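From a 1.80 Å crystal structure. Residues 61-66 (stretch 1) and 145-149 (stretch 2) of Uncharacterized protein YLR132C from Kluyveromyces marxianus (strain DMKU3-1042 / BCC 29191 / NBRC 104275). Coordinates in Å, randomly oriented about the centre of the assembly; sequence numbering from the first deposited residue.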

# COMPACT_ATOMS: atom_id res chain seq x y z
N VAL A 61 4.28 -1.52 1.10
CA VAL A 61 3.77 -0.47 2.00
C VAL A 61 4.25 0.86 1.44
O VAL A 61 5.46 1.10 1.38
CB VAL A 61 4.25 -0.63 3.44
CG1 VAL A 61 3.69 0.53 4.32
CG2 VAL A 61 3.91 -2.01 4.02
N SER A 62 3.32 1.73 1.03
CA SER A 62 3.70 3.09 0.62
C SER A 62 4.17 3.88 1.84
O SER A 62 3.51 3.88 2.89
CB SER A 62 2.51 3.80 -0.02
OG SER A 62 2.11 3.10 -1.17
N LEU A 63 5.29 4.59 1.67
CA LEU A 63 5.88 5.40 2.73
C LEU A 63 5.92 6.88 2.39
O LEU A 63 6.25 7.69 3.27
CB LEU A 63 7.31 4.92 3.03
CG LEU A 63 7.41 3.49 3.52
CD1 LEU A 63 8.92 3.06 3.65
CD2 LEU A 63 6.72 3.35 4.86
N SER A 64 5.59 7.26 1.16
CA SER A 64 5.44 8.67 0.80
C SER A 64 4.33 8.81 -0.22
O SER A 64 3.94 7.84 -0.89
CB SER A 64 6.74 9.26 0.22
OG SER A 64 6.96 8.71 -1.06
N GLU A 65 3.83 10.04 -0.34
CA GLU A 65 3.04 10.42 -1.49
C GLU A 65 3.91 10.39 -2.75
O GLU A 65 5.12 10.14 -2.69
CB GLU A 65 2.43 11.82 -1.27
CG GLU A 65 3.46 12.89 -0.99
CD GLU A 65 2.90 14.17 -0.41
OE1 GLU A 65 2.09 14.13 0.54
OE2 GLU A 65 3.29 15.25 -0.92
N THR A 66 3.28 10.58 -3.91
CA THR A 66 4.01 10.78 -5.16
C THR A 66 4.69 12.13 -5.08
O THR A 66 4.01 13.17 -5.06
CB THR A 66 3.08 10.71 -6.37
OG1 THR A 66 2.57 9.38 -6.49
CG2 THR A 66 3.83 11.04 -7.63
N ARG A 145 -2.65 14.92 -3.27
CA ARG A 145 -3.86 15.08 -2.48
C ARG A 145 -4.23 13.78 -1.76
O ARG A 145 -5.30 13.66 -1.16
CB ARG A 145 -5.03 15.53 -3.37
N GLN A 146 -3.32 12.80 -1.82
CA GLN A 146 -3.47 11.53 -1.13
C GLN A 146 -2.26 11.36 -0.22
O GLN A 146 -1.32 10.62 -0.53
CB GLN A 146 -3.60 10.36 -2.10
CG GLN A 146 -4.80 10.46 -3.00
CD GLN A 146 -5.17 9.12 -3.54
OE1 GLN A 146 -4.36 8.45 -4.17
NE2 GLN A 146 -6.38 8.69 -3.26
N PRO A 147 -2.26 12.03 0.92
CA PRO A 147 -1.09 11.99 1.79
C PRO A 147 -0.89 10.60 2.36
O PRO A 147 -1.83 9.82 2.53
CB PRO A 147 -1.43 13.00 2.88
CG PRO A 147 -2.92 12.96 2.97
CD PRO A 147 -3.43 12.66 1.57
N VAL A 148 0.37 10.28 2.61
CA VAL A 148 0.75 9.05 3.29
C VAL A 148 1.19 9.45 4.68
O VAL A 148 1.99 10.39 4.82
CB VAL A 148 1.87 8.31 2.54
CG1 VAL A 148 2.45 7.24 3.41
CG2 VAL A 148 1.33 7.77 1.22
N GLY A 149 0.67 8.78 5.71
CA GLY A 149 1.06 9.13 7.06
C GLY A 149 0.80 7.99 8.01
O GLY A 149 0.23 6.96 7.64
O HOH W 1 5.27 10.03 4.08
O HOH W 2 1.85 12.74 2.56

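How do the two backbones meet? Stretch 1 starts as a strand at Val61 and Ser62, while stretch 2 has no regular helix or strand. The two stretches come closest, CA to CA, at Ser64 and Val148, 5.3 Å apart, yet no direct hydrogen bond crosses between them. The contact is small, burying 208 Å² in all, and the touching residues are at least 81 positions apart in sequence.

What fills the space between them? Chiefly Val148, whose CA-to-CB bond points toward stretch 1 and whose chi1 is t. Its two methyl groups lie along successive parts of the opposing backbone: Val148 CG1 is 3.6 Å from Ser62 O and also 3.6 Å from Leu63 C, while Val148 CG2 sits 3.4 Å from Ser64 O and 3.7 Å from Glu65 N. The valine thus packs largely against main chain, and these are van der Waals contacts. Among the serines, the CA-to-CB bond of Ser62 points toward stretch 2, with Ser62 CB 4.3 Å from Val148 CG2; that of Ser64 points away, and Ser64 OG donates a hydrogen bond to Glu65 O at 2.8 Å, within its own stretch.

How does Glu65 reach stretch 2? Its CA-to-CB bond runs sideways, with Glu65 CB 4.0 Å from Gln146 O. Farther out, Glu65 OE1 lies 4.0 Å from Pro147 CA, a packing distance rather than a polar bond.

What makes the polar link, then? Water does. Water 2 donates to Glu65 OE1 at 2.5 Å from its O and accepts from Val148 N, 2.9 Å from the same O, so the carboxylate is tied to a backbone amide that no atom of stretch 1 bonds directly. A second bridge joins two carbonyls: water 1 donates to Leu63 O, 2.7 Å from its O, and weakly to Val148 O, 3.4 Å from the same O.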